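Local atomic coordinates of ferric-siderophore receptor protein (Streptomyces coelicolor, PDB entry 2X4L), a protein that probably binds ferric siderophores outside the cell membrane and hands them to an iron-uptake transporter, as a solute-binding protein. Residues K32-T37 and V143-F148; A55-D60 and E299-Y304; F148-T153 and L218-E223; K184-L189 and P309-L314; V262-D267 and I294-E299. All coordinates share one frame; numbering follows the deposited sequence.

Contacts 1 and 5 lie about 25 Å apart, centre to centre, on opposite sides of the chain's centre: contact 1 edges the parallel sheet of the first lobe, contact 5 belongs to the mixed sheet of the second. Contact 3 sits between them, about 14 Å from each, and ties the lobes together; it shares Phe148 with contact 1, and Arg296 NH2 of contact 5 reaches its Asp221 OD1 at 2.8 Å. Contact 2 continues from contact 5 through Glu299, and its Leu302 CD1 packs on Val147 CG1 of contact 1 at 3.8 Å. Contact 4 packs two helices beside contact 5. In this family the ligand is held between the two lobes.

Contact 1 (K32-T37 and V143-F148); sequences KDDRGT and VAISVF
Asp33 reaches across to Val143 and Ala144. Its CB packs on Val143 CG1 at 3.8 Å and lies 3.3 Å from Ala144 O, and CG comes 3.6 Å from Ala144 N. The tip then divides its work. OD2 accepts from Ala144 N at 2.9 Å on its anti side, while Arg35 brings NE and NH2 to the same oxygen, which lies close to the guanidinium plane, a salt bridge inside the turn; NH2 also bonds Ser142 OG. OD1 collects the N-H groups of Arg35 and Thr37 and the Thr37 hydroxyl, all from above the carboxylate plane. An alanine at Asp33 would probably leave Ala144 N and the Arg35 charge without this acceptor and let the turn shift. Next along, Asp34 N donates to Ala144 O at 3.0 Å, and Asp34 OD2 takes Ser146 N on its anti lone pair at 2.7 Å; a water links that oxygen to Ser146 O, while OD1 pairs with Arg158. The Asp33 side chain thus forms an Asx turn within the type I turn Asp33-Gly36, and the glycine supplies the G1 bulge of a beta hairpin docked on the edge strand of the five-stranded parallel sheet.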
# COMPACT_ATOMS: atom_id res chain seq x y z
N LYS A 32 18.71 -10.83 1.99
CA LYS A 32 17.97 -11.90 1.35
C LYS A 32 16.49 -11.43 1.26
O LYS A 32 15.87 -11.21 2.28
CB LYS A 32 18.11 -13.19 2.13
CG LYS A 32 17.33 -14.37 1.48
CD LYS A 32 17.47 -15.71 2.36
CE LYS A 32 16.54 -16.82 1.84
NZ LYS A 32 17.18 -17.71 0.77
N ASP A 33 15.98 -11.24 0.05
CA ASP A 33 14.62 -10.73 -0.08
C ASP A 33 13.50 -11.79 -0.08
O ASP A 33 13.77 -12.99 0.23
CB ASP A 33 14.48 -9.84 -1.36
CG ASP A 33 14.39 -10.66 -2.69
OD1 ASP A 33 14.38 -11.93 -2.60
OD2 ASP A 33 14.23 -10.10 -3.75
N ASP A 34 12.29 -11.38 -0.38
CA ASP A 34 11.13 -12.29 -0.22
C ASP A 34 10.89 -13.18 -1.42
O ASP A 34 9.88 -14.00 -1.43
CB ASP A 34 9.86 -11.51 0.09
CG ASP A 34 9.90 -10.93 1.47
OD1 ASP A 34 10.60 -11.49 2.38
OD2 ASP A 34 9.12 -9.98 1.68
N ARG A 35 11.78 -13.09 -2.41
CA ARG A 35 11.82 -14.06 -3.46
C ARG A 35 12.85 -15.11 -3.05
O ARG A 35 13.13 -16.02 -3.81
CB ARG A 35 12.27 -13.46 -4.80
CG ARG A 35 11.25 -12.44 -5.35
CD ARG A 35 11.80 -11.80 -6.58
NE ARG A 35 13.01 -11.06 -6.27
CZ ARG A 35 13.78 -10.41 -7.14
NH1 ARG A 35 13.52 -10.39 -8.42
NH2 ARG A 35 14.89 -9.80 -6.68
N GLY A 36 13.53 -14.94 -1.91
CA GLY A 36 14.57 -15.93 -1.52
C GLY A 36 15.96 -15.66 -2.15
O GLY A 36 16.92 -16.46 -1.99
N THR A 37 16.11 -14.51 -2.80
CA THR A 37 17.39 -14.21 -3.40
C THR A 37 18.23 -13.29 -2.52
O THR A 37 17.74 -12.33 -1.93
CB THR A 37 17.27 -13.70 -4.82
OG1 THR A 37 16.54 -12.53 -4.84
CG2 THR A 37 16.59 -14.68 -5.66
N VAL A 143 15.69 -6.14 -5.13
CA VAL A 143 15.21 -6.65 -3.84
C VAL A 143 13.68 -6.45 -3.87
O VAL A 143 13.20 -5.33 -4.17
CB VAL A 143 15.82 -5.80 -2.66
CG1 VAL A 143 15.05 -6.09 -1.39
CG2 VAL A 143 17.31 -6.10 -2.45
N ALA A 144 12.95 -7.54 -3.66
CA ALA A 144 11.49 -7.46 -3.59
C ALA A 144 11.02 -7.77 -2.13
O ALA A 144 11.40 -8.78 -1.55
CB ALA A 144 10.88 -8.43 -4.54
N ILE A 145 10.10 -6.98 -1.65
CA ILE A 145 9.42 -7.17 -0.42
C ILE A 145 7.99 -7.58 -0.70
O ILE A 145 7.26 -6.92 -1.43
CB ILE A 145 9.43 -5.96 0.47
CG1 ILE A 145 10.90 -5.49 0.78
CG2 ILE A 145 8.68 -6.24 1.81
CD1 ILE A 145 11.72 -6.58 1.54
N SER A 146 7.62 -8.77 -0.24
CA SER A 146 6.29 -9.32 -0.58
C SER A 146 5.16 -8.74 0.25
O SER A 146 5.21 -8.61 1.45
CB SER A 146 6.24 -10.86 -0.44
OG SER A 146 4.90 -11.28 -0.84
N VAL A 147 4.15 -8.32 -0.50
CA VAL A 147 2.88 -7.85 0.07
C VAL A 147 1.71 -8.72 -0.49
O VAL A 147 0.59 -8.16 -0.78
CB VAL A 147 2.64 -6.35 -0.18
CG1 VAL A 147 3.65 -5.52 0.57
CG2 VAL A 147 2.71 -6.01 -1.69
N PHE A 148 1.99 -10.00 -0.63
CA PHE A 148 1.00 -11.01 -1.13
C PHE A 148 0.61 -11.98 -0.01
O PHE A 148 1.50 -12.66 0.51
CB PHE A 148 1.60 -11.82 -2.32
CG PHE A 148 0.65 -12.85 -2.90
CD1 PHE A 148 -0.68 -12.57 -3.31
CD2 PHE A 148 1.11 -14.15 -3.05
CE1 PHE A 148 -1.48 -13.57 -3.82
CE2 PHE A 148 0.30 -15.14 -3.53
CZ PHE A 148 -0.99 -14.88 -3.91
O HOH W 1 6.88 -9.68 3.40

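Contact 2 (A55-D60 and E299-Y304); sequences AAALFD and EPILSY
The carboxylate of Asp60 is the flat group that meets Ser303 across this contact: the serine OG donates to OD2 at 2.8 Å and uses the anti lone pair, away from the other oxygen. OD1 lies in the plane of the neighbouring Phe59 ring, at its edge. OD2 has a second partner in the ammonium group of Lys306, a salt bridge from the following helix. Ser303 holds its OG between its own backbone N and carbonyl carbon (chi1 65°), and the same oxygen accepts from Lys306 N. An alanine at Asp60 would probably leave the Ser303 hydroxyl and the Lys306 charge without their shared acceptor and allow that hydroxyl to turn.

Next to this polar corner the packing is apolar and close. Ile301 directs CG2, anti to its backbone N, onto the helix surface, 3.4 Å from Ala57 N and 3.8 Å from Ala56 CB. Ala57 CB in turn rests on the backbone of Leu302, 3.6 Å from its carbonyl carbon. Leu302 centres an inverse gamma turn, closed by Ser303 N to Ile301 O, and its side chain leads off toward Pro155. At the polar corner Ser303 is the N-cap just before helix 304-320, and an aspartate late in helix 52-60 accepts the proton of the capping hydroxyl.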
# COMPACT_ATOMS: atom_id res chain seq x y z
N ALA A 55 10.35 3.84 -1.61
CA ALA A 55 11.19 5.03 -1.24
C ALA A 55 10.54 5.80 -0.09
O ALA A 55 11.26 6.29 0.81
CB ALA A 55 11.31 5.95 -2.45
N ALA A 56 9.19 5.90 -0.09
CA ALA A 56 8.50 6.67 0.96
C ALA A 56 8.78 5.99 2.32
O ALA A 56 9.03 6.67 3.37
CB ALA A 56 7.01 6.75 0.64
N ALA A 57 8.73 4.64 2.31
CA ALA A 57 9.00 3.90 3.59
C ALA A 57 10.44 4.09 4.05
O ALA A 57 10.68 4.42 5.24
CB ALA A 57 8.73 2.41 3.40
N LEU A 58 11.37 3.92 3.12
CA LEU A 58 12.78 4.07 3.48
C LEU A 58 13.06 5.49 3.98
O LEU A 58 13.84 5.63 4.96
CB LEU A 58 13.68 3.83 2.25
CG LEU A 58 13.65 2.37 1.87
CD1 LEU A 58 14.38 2.08 0.56
CD2 LEU A 58 14.29 1.50 2.95
N PHE A 59 12.42 6.52 3.40
CA PHE A 59 12.58 7.90 3.87
C PHE A 59 12.26 8.02 5.38
O PHE A 59 12.98 8.78 6.12
CB PHE A 59 11.66 8.81 3.08
CG PHE A 59 11.81 10.26 3.45
CD1 PHE A 59 12.79 11.06 2.83
CD2 PHE A 59 11.00 10.82 4.43
CE1 PHE A 59 12.94 12.36 3.21
CE2 PHE A 59 11.16 12.19 4.83
CZ PHE A 59 12.15 12.94 4.17
N ASP A 60 11.19 7.35 5.84
CA ASP A 60 10.83 7.47 7.26
C ASP A 60 11.85 6.82 8.22
O ASP A 60 11.80 7.03 9.46
CB ASP A 60 9.47 6.80 7.44
CG ASP A 60 8.36 7.64 6.96
OD1 ASP A 60 8.52 8.80 6.56
OD2 ASP A 60 7.21 7.14 6.95
N GLU A 299 -1.99 -0.12 -1.14
CA GLU A 299 -0.50 -0.25 -1.16
C GLU A 299 0.03 0.53 0.04
O GLU A 299 0.51 1.68 -0.10
CB GLU A 299 0.08 0.35 -2.42
CG GLU A 299 -0.36 -0.49 -3.65
CD GLU A 299 0.36 -0.07 -4.91
OE1 GLU A 299 1.60 0.08 -4.89
OE2 GLU A 299 -0.34 0.17 -5.94
N PRO A 300 -0.06 0.00 1.25
CA PRO A 300 0.53 0.70 2.41
C PRO A 300 1.98 1.02 2.10
O PRO A 300 2.70 0.24 1.42
CB PRO A 300 0.46 -0.35 3.55
CG PRO A 300 -0.79 -1.16 3.14
CD PRO A 300 -0.67 -1.31 1.64
N ILE A 301 2.41 2.18 2.59
CA ILE A 301 3.84 2.53 2.62
C ILE A 301 4.35 1.80 3.84
O ILE A 301 3.89 1.98 4.98
CB ILE A 301 4.01 4.03 2.80
CG1 ILE A 301 3.44 4.80 1.58
CG2 ILE A 301 5.46 4.35 3.09
CD1 ILE A 301 3.21 6.33 1.90
N LEU A 302 5.33 0.94 3.60
CA LEU A 302 5.78 -0.04 4.61
C LEU A 302 6.75 0.54 5.70
O LEU A 302 7.84 -0.00 5.93
CB LEU A 302 6.32 -1.25 3.88
CG LEU A 302 5.31 -2.03 3.03
CD1 LEU A 302 6.03 -3.03 2.14
CD2 LEU A 302 4.28 -2.67 3.93
N SER A 303 6.32 1.66 6.30
CA SER A 303 6.92 2.16 7.53
C SER A 303 5.86 2.15 8.61
O SER A 303 4.69 2.28 8.36
CB SER A 303 7.51 3.56 7.42
OG SER A 303 6.48 4.47 7.16
N TYR A 304 6.31 1.95 9.85
CA TYR A 304 5.31 2.04 10.94
C TYR A 304 4.65 3.39 10.95
O TYR A 304 3.41 3.46 11.18
CB TYR A 304 5.95 1.68 12.33
CG TYR A 304 6.36 0.23 12.37
CD1 TYR A 304 5.40 -0.81 12.45
CD2 TYR A 304 7.72 -0.14 12.22
CE1 TYR A 304 5.79 -2.18 12.42
CE2 TYR A 304 8.09 -1.47 12.20
CZ TYR A 304 7.15 -2.46 12.36
OH TYR A 304 7.52 -3.76 12.31

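Contact 3 (F148-T153 and L218-E223)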
# COMPACT_ATOMS: atom_id res chain seq x y z
N PHE A 148 1.99 -10.00 -0.63
CA PHE A 148 1.00 -11.01 -1.13
C PHE A 148 0.61 -11.98 -0.01
O PHE A 148 1.50 -12.66 0.51
CB PHE A 148 1.60 -11.82 -2.32
CG PHE A 148 0.65 -12.85 -2.90
CD1 PHE A 148 -0.68 -12.57 -3.31
CD2 PHE A 148 1.11 -14.15 -3.05
CE1 PHE A 148 -1.48 -13.57 -3.82
CE2 PHE A 148 0.30 -15.14 -3.53
CZ PHE A 148 -0.99 -14.88 -3.91
N ASP A 149 -0.68 -12.08 0.32
CA ASP A 149 -1.15 -13.32 1.01
C ASP A 149 -0.44 -13.44 2.36
O ASP A 149 0.09 -14.52 2.76
CB ASP A 149 -0.95 -14.56 0.13
CG ASP A 149 -1.85 -15.72 0.53
OD1 ASP A 149 -2.79 -15.59 1.32
OD2 ASP A 149 -1.55 -16.86 0.04
N ARG A 150 -0.43 -12.34 3.09
CA ARG A 150 0.14 -12.30 4.44
C ARG A 150 -0.38 -11.05 5.17
O ARG A 150 -0.96 -10.18 4.52
CB ARG A 150 1.66 -12.28 4.41
CG ARG A 150 2.21 -11.01 3.72
CD ARG A 150 3.71 -11.14 3.26
NE ARG A 150 3.86 -12.25 2.36
CZ ARG A 150 5.05 -12.87 2.20
NH1 ARG A 150 6.13 -12.47 2.87
NH2 ARG A 150 5.15 -13.90 1.35
N GLN A 151 -0.15 -10.93 6.49
CA GLN A 151 -0.56 -9.77 7.19
C GLN A 151 0.49 -8.72 7.17
O GLN A 151 1.68 -9.00 7.09
CB GLN A 151 -0.85 -10.12 8.66
CG GLN A 151 -2.11 -11.03 8.77
CD GLN A 151 -2.37 -11.44 10.17
OE1 GLN A 151 -2.13 -10.71 11.13
NE2 GLN A 151 -3.01 -12.62 10.31
N LEU A 152 0.02 -7.49 7.24
CA LEU A 152 0.83 -6.28 7.16
C LEU A 152 2.09 -6.27 8.05
O LEU A 152 3.04 -5.70 7.72
CB LEU A 152 -0.04 -5.09 7.49
CG LEU A 152 0.48 -3.68 7.41
CD1 LEU A 152 0.98 -3.32 5.99
CD2 LEU A 152 -0.43 -2.62 7.98
N THR A 153 1.99 -6.88 9.21
CA THR A 153 3.10 -6.85 10.14
C THR A 153 4.34 -7.54 9.53
O THR A 153 5.42 -7.19 9.87
CB THR A 153 2.69 -7.54 11.47
OG1 THR A 153 2.00 -8.70 11.14
CG2 THR A 153 1.79 -6.62 12.29
N LEU A 218 -5.54 -11.98 0.73
CA LEU A 218 -4.59 -11.57 -0.29
C LEU A 218 -3.98 -10.19 -0.06
O LEU A 218 -2.87 -9.91 -0.52
CB LEU A 218 -5.24 -11.63 -1.68
CG LEU A 218 -5.57 -13.02 -2.22
CD1 LEU A 218 -5.66 -13.00 -3.73
CD2 LEU A 218 -4.54 -14.04 -1.74
N SER A 219 -4.71 -9.31 0.61
CA SER A 219 -4.22 -7.95 0.85
C SER A 219 -3.56 -7.88 2.22
O SER A 219 -4.07 -8.46 3.18
CB SER A 219 -5.36 -6.94 0.77
OG SER A 219 -5.85 -6.83 -0.56
N VAL A 220 -2.43 -7.18 2.32
CA VAL A 220 -1.72 -7.15 3.64
C VAL A 220 -2.46 -6.35 4.67
O VAL A 220 -2.46 -6.68 5.88
CB VAL A 220 -0.22 -6.72 3.50
CG1 VAL A 220 0.45 -7.84 2.68
CG2 VAL A 220 -0.10 -5.36 2.91
N ASP A 221 -3.05 -5.23 4.26
CA ASP A 221 -3.81 -4.39 5.19
C ASP A 221 -5.05 -5.10 5.67
O ASP A 221 -5.29 -5.21 6.90
CB ASP A 221 -4.07 -2.98 4.65
CG ASP A 221 -4.91 -2.98 3.37
OD1 ASP A 221 -4.78 -3.94 2.56
OD2 ASP A 221 -5.67 -1.99 3.24
N LEU A 222 -5.87 -5.55 4.73
CA LEU A 222 -7.14 -6.16 5.09
C LEU A 222 -6.96 -7.42 5.90
O LEU A 222 -7.73 -7.67 6.79
CB LEU A 222 -8.04 -6.39 3.87
CG LEU A 222 -8.26 -5.17 3.00
CD1 LEU A 222 -9.21 -5.58 1.83
CD2 LEU A 222 -8.84 -4.01 3.83
N GLU A 223 -5.94 -8.25 5.58
CA GLU A 223 -5.74 -9.49 6.34
C GLU A 223 -5.41 -9.12 7.77
O GLU A 223 -5.89 -9.80 8.73
CB GLU A 223 -4.59 -10.35 5.73
CG GLU A 223 -5.05 -11.12 4.52
CD GLU A 223 -4.11 -12.26 4.23
OE1 GLU A 223 -3.32 -12.68 5.18
OE2 GLU A 223 -4.15 -12.79 3.06
O HOH W 2 -2.38 -15.20 4.57
O HOH W 3 -4.35 -13.72 7.47
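Val220 buries the most surface in this contact, and the backbone of Arg150 and Leu152 wraps round it. Its CA-H points at Arg150 O, with CA and O 3.2 Å apart. CG1 runs alongside the Arg150 chain, 3.8 Å from its CG. CG2, placed between the Val220 backbone N and carbonyl carbon (chi1 puts CG1 beside N), meets Leu152 CD1 at 3.8 Å, the two side chains crossing at about a right angle. Val220 O also accepts a weak bond from Leu152 N at 2.9 Å.

Leu218 comes next. Its CD2 lies 3.7 Å from Phe148 CE1, with both side chains pointing the same way, and its O takes a straight bond from Asp149 N at 3.2 Å, the donor standing above the carbonyl plane. The two segments belong to different lobes of a solute-binding fold: 148-153 leads from the first sheet into helix 153-165, and 218-223 opens helix 220-227 with Ser219 at its N-cap position, so the lobes are joined here backbone to backbone.

Glu223, extended beyond CG, reaches Leu218 of its own segment, where OE2 accepts Leu218 N on its anti lone pair at 2.8 Å. Asp149 OD1 stands 3.6 Å from Glu223 OE2, the carboxylate planes 86° apart; such like charges would probably raise the pKa of one of them. A water donates to Glu223 OE1 and accepts weakly from Gln151 NE2.

Contact 4 (K184-L189 and P309-L314); sequences KAAARL and PLLDNL
Arg188 and Asp312 supply the salt bridge between these helices. NH1 donates to OD1 at 3.0 Å, but the bond is bent to 145° and the nitrogen stands 58° above the carboxylate plane, the two side chains crossing at about a right angle. Arg188 reaches this far because its chain is extended, with CG anti to the backbone N. Its other nitrogens are also satisfied: NE pairs with Glu319, and NH2 is bonded elsewhere. Asp312 O lies over one face of the guanidinium, 3.7 Å above its plane and toward the rim. Within the helices the backbone donors of Arg188 and Leu189 are taken by Lys184 O and Ala185 O.

The rest is mostly apolar packing. Ala185 CB touches Leu311 CB at 3.6 Å, and Leu311 CD1 comes 3.6 Å from Ala186 N. Leu189 CD2 meets Leu311 CD2 at 3.7 Å, while Leu189 CD1 rests against Leu314 CG at 3.9 Å. The small alanines let the axes of the two segments approach to 8.3 Å at 27°, with both helices running the same way. One arginine charge shared between Asp312 and Glu319 therefore borders an otherwise apolar seam, so the chemistry implies that packing does most of the joining and the salt bridges probably fix how the helices line up.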
# COMPACT_ATOMS: atom_id res chain seq x y z
N LYS A 184 0.11 0.67 19.54
CA LYS A 184 -1.00 1.32 20.23
C LYS A 184 -2.23 1.40 19.30
O LYS A 184 -3.38 1.13 19.75
CB LYS A 184 -0.55 2.69 20.80
CG LYS A 184 -1.70 3.36 21.48
CD LYS A 184 -1.19 4.65 22.13
CE LYS A 184 -2.27 5.39 22.91
NZ LYS A 184 -1.60 6.56 23.70
N ALA A 185 -2.01 1.76 18.04
CA ALA A 185 -3.13 1.89 17.12
C ALA A 185 -3.67 0.53 16.79
O ALA A 185 -4.89 0.42 16.54
CB ALA A 185 -2.65 2.58 15.82
N ALA A 186 -2.84 -0.52 16.72
CA ALA A 186 -3.39 -1.85 16.49
C ALA A 186 -4.26 -2.28 17.68
O ALA A 186 -5.32 -2.91 17.52
CB ALA A 186 -2.23 -2.91 16.28
N ALA A 187 -3.79 -2.03 18.93
CA ALA A 187 -4.67 -2.35 20.07
C ALA A 187 -5.95 -1.51 20.02
O ALA A 187 -7.01 -2.02 20.43
CB ALA A 187 -3.92 -2.11 21.36
N ARG A 188 -5.86 -0.26 19.57
CA ARG A 188 -7.04 0.58 19.48
C ARG A 188 -8.02 -0.04 18.47
O ARG A 188 -9.23 -0.14 18.78
CB ARG A 188 -6.62 1.96 18.98
CG ARG A 188 -7.85 2.92 18.76
CD ARG A 188 -7.41 4.23 18.03
NE ARG A 188 -8.62 5.00 17.81
CZ ARG A 188 -8.56 6.20 17.23
NH1 ARG A 188 -7.36 6.67 16.85
NH2 ARG A 188 -9.67 6.96 17.08
N LEU A 189 -7.56 -0.53 17.31
CA LEU A 189 -8.51 -1.13 16.33
C LEU A 189 -9.05 -2.42 16.87
O LEU A 189 -10.23 -2.67 16.71
CB LEU A 189 -7.74 -1.35 15.01
CG LEU A 189 -8.60 -1.99 13.92
CD1 LEU A 189 -9.91 -1.10 13.58
CD2 LEU A 189 -7.72 -2.12 12.68
N PRO A 309 -1.52 5.46 10.72
CA PRO A 309 -2.79 6.12 10.43
C PRO A 309 -3.82 5.17 9.83
O PRO A 309 -5.02 5.38 9.90
CB PRO A 309 -2.39 7.28 9.47
CG PRO A 309 -1.00 7.53 9.76
CD PRO A 309 -0.36 6.22 10.19
N LEU A 310 -3.35 4.12 9.15
CA LEU A 310 -4.31 3.22 8.55
C LEU A 310 -5.12 2.54 9.68
O LEU A 310 -6.36 2.38 9.55
CB LEU A 310 -3.61 2.13 7.72
CG LEU A 310 -2.63 2.58 6.65
CD1 LEU A 310 -2.07 1.39 5.91
CD2 LEU A 310 -3.33 3.62 5.68
N LEU A 311 -4.41 2.17 10.77
CA LEU A 311 -5.11 1.60 11.93
C LEU A 311 -5.98 2.62 12.68
O LEU A 311 -7.15 2.36 12.93
CB LEU A 311 -4.07 0.96 12.90
CG LEU A 311 -3.28 -0.17 12.32
CD1 LEU A 311 -2.07 -0.36 13.18
CD2 LEU A 311 -4.14 -1.41 12.28
N ASP A 312 -5.39 3.81 12.95
CA ASP A 312 -6.19 4.86 13.65
C ASP A 312 -7.40 5.24 12.82
O ASP A 312 -8.46 5.48 13.42
CB ASP A 312 -5.30 6.12 13.91
CG ASP A 312 -4.44 5.99 15.11
OD1 ASP A 312 -4.82 5.31 16.13
OD2 ASP A 312 -3.33 6.61 15.10
N ASN A 313 -7.23 5.40 11.50
CA ASN A 313 -8.39 5.94 10.74
C ASN A 313 -9.54 4.94 10.76
O ASN A 313 -10.72 5.31 10.88
CB ASN A 313 -8.03 6.21 9.28
CG ASN A 313 -7.14 7.38 9.12
OD1 ASN A 313 -6.95 8.21 10.05
ND2 ASN A 313 -6.52 7.42 7.92
N LEU A 314 -9.22 3.67 10.60
CA LEU A 314 -10.25 2.63 10.59
C LEU A 314 -10.86 2.44 12.00
O LEU A 314 -12.08 2.31 12.13
CB LEU A 314 -9.67 1.30 10.02
CG LEU A 314 -10.70 0.16 9.99
CD1 LEU A 314 -11.96 0.51 9.15
CD2 LEU A 314 -10.07 -1.01 9.33

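Contact 5 (V262-D267 and I294-E299)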
# COMPACT_ATOMS: atom_id res chain seq x y z
N VAL A 262 -19.43 1.09 7.07
CA VAL A 262 -18.25 1.93 6.83
C VAL A 262 -17.69 1.45 5.49
O VAL A 262 -17.55 0.21 5.28
CB VAL A 262 -17.17 1.73 7.92
CG1 VAL A 262 -15.90 2.45 7.53
CG2 VAL A 262 -17.72 2.24 9.24
N ILE A 263 -17.40 2.38 4.60
CA ILE A 263 -16.70 2.01 3.32
C ILE A 263 -15.31 2.63 3.33
O ILE A 263 -15.17 3.83 3.65
CB ILE A 263 -17.52 2.51 2.14
CG1 ILE A 263 -18.89 1.92 2.20
CG2 ILE A 263 -16.77 2.14 0.81
CD1 ILE A 263 -19.87 2.48 1.03
N ILE A 264 -14.28 1.80 3.01
CA ILE A 264 -12.92 2.26 2.91
C ILE A 264 -12.53 2.22 1.44
O ILE A 264 -12.63 1.12 0.80
CB ILE A 264 -12.00 1.51 3.85
CG1 ILE A 264 -11.80 0.00 3.54
CG2 ILE A 264 -12.64 1.64 5.33
CD1 ILE A 264 -10.75 -0.75 4.42
N MET A 265 -12.23 3.38 0.86
CA MET A 265 -12.04 3.49 -0.59
C MET A 265 -10.56 3.71 -0.94
O MET A 265 -9.90 4.60 -0.42
CB MET A 265 -12.83 4.69 -1.13
CG MET A 265 -14.38 4.42 -1.13
SD MET A 265 -14.89 3.08 -2.08
CE MET A 265 -14.52 3.68 -3.74
N ASP A 266 -10.12 2.94 -1.92
CA ASP A 266 -8.79 3.03 -2.50
C ASP A 266 -8.42 4.51 -2.72
O ASP A 266 -9.16 5.28 -3.38
CB ASP A 266 -8.86 2.31 -3.86
CG ASP A 266 -7.50 1.96 -4.48
OD1 ASP A 266 -6.49 2.57 -4.18
OD2 ASP A 266 -7.60 1.05 -5.33
N ASP A 267 -7.23 4.85 -2.26
CA ASP A 267 -6.71 6.19 -2.34
C ASP A 267 -5.73 6.46 -3.49
O ASP A 267 -5.22 7.61 -3.62
CB ASP A 267 -6.04 6.52 -1.02
CG ASP A 267 -4.88 5.62 -0.67
OD1 ASP A 267 -4.52 4.70 -1.38
OD2 ASP A 267 -4.23 5.96 0.42
N ILE A 294 -14.11 6.45 4.50
CA ILE A 294 -12.75 6.90 4.67
C ILE A 294 -11.86 6.37 3.64
O ILE A 294 -12.29 5.54 2.80
CB ILE A 294 -12.22 6.48 6.08
CG1 ILE A 294 -12.18 4.98 6.28
CG2 ILE A 294 -13.00 7.24 7.20
CD1 ILE A 294 -11.23 4.56 7.49
N ALA A 295 -10.55 6.65 3.67
CA ALA A 295 -9.60 6.04 2.73
C ALA A 295 -9.16 4.66 3.16
O ALA A 295 -9.14 4.33 4.36
CB ALA A 295 -8.37 6.96 2.63
N ARG A 296 -8.83 3.86 2.15
CA ARG A 296 -8.06 2.68 2.30
C ARG A 296 -6.76 2.89 1.49
O ARG A 296 -6.88 3.42 0.37
CB ARG A 296 -8.76 1.47 1.66
CG ARG A 296 -7.89 0.18 1.77
CD ARG A 296 -8.48 -1.04 1.00
NE ARG A 296 -7.49 -2.08 1.04
CZ ARG A 296 -7.40 -3.04 0.13
NH1 ARG A 296 -8.26 -3.09 -0.94
NH2 ARG A 296 -6.34 -3.89 0.20
N SER A 297 -5.62 2.39 1.99
CA SER A 297 -4.39 2.38 1.18
C SER A 297 -4.09 0.93 0.78
O SER A 297 -3.48 0.18 1.56
CB SER A 297 -3.25 2.96 2.01
OG SER A 297 -3.47 4.32 2.25
N PRO A 298 -4.54 0.48 -0.43
CA PRO A 298 -4.28 -0.93 -0.77
C PRO A 298 -2.79 -1.19 -0.99
O PRO A 298 -2.39 -2.32 -1.03
CB PRO A 298 -5.07 -1.16 -2.08
CG PRO A 298 -6.08 -0.01 -2.04
CD PRO A 298 -5.30 1.18 -1.46
N GLU A 299 -1.99 -0.12 -1.14
CA GLU A 299 -0.50 -0.25 -1.16
C GLU A 299 0.03 0.53 0.04
O GLU A 299 0.51 1.68 -0.10
CB GLU A 299 0.08 0.35 -2.42
CG GLU A 299 -0.36 -0.49 -3.65
CD GLU A 299 0.36 -0.07 -4.91
OE1 GLU A 299 1.60 0.08 -4.89
OE2 GLU A 299 -0.34 0.17 -5.94
O HOH W 4 -2.38 2.86 -1.30
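Ile264, Met265 and Asp266 pair in parallel with Ile294, Ala295 and Arg296, and the backbone bonds come first. Ile294 N donates to Ile263 O at 3.0 Å, Met265 N to Ile294 O at 2.9 Å, and Arg296 N to Met265 O at 2.9 Å. A weak bond from Asp267 N to Arg296 O continues the series, and CA-H groups of Ile264 and Asp266 lean on the same carbonyls.

Apolar contact lies on the face carrying Ile264 and Ile294, which stand side by side with Ile264 CG2 3.5 Å from Ile294 CG1. Arg296 adds its CB, 3.9 Å from Ile264 CG1, before its extended chain carries the guanidinium to Asp221. The strands are neighbours in the mixed sheet of the second lobe, joined by a crossover through the short helices 280-283 and 286-289.

Polar side chains gather where the strands end. Ser297 OG donates to Asp267 OD2 at 2.6 Å from above the carboxylate plane, and a water bridges Asp267 OD1 to Glu299 N. Pro298 covers the middle of the Arg296 guanidinium with CB, while its CD comes 3.3 Å from Asp266 OD1; Asp266 OD2 is held by Ser205 and Arg268.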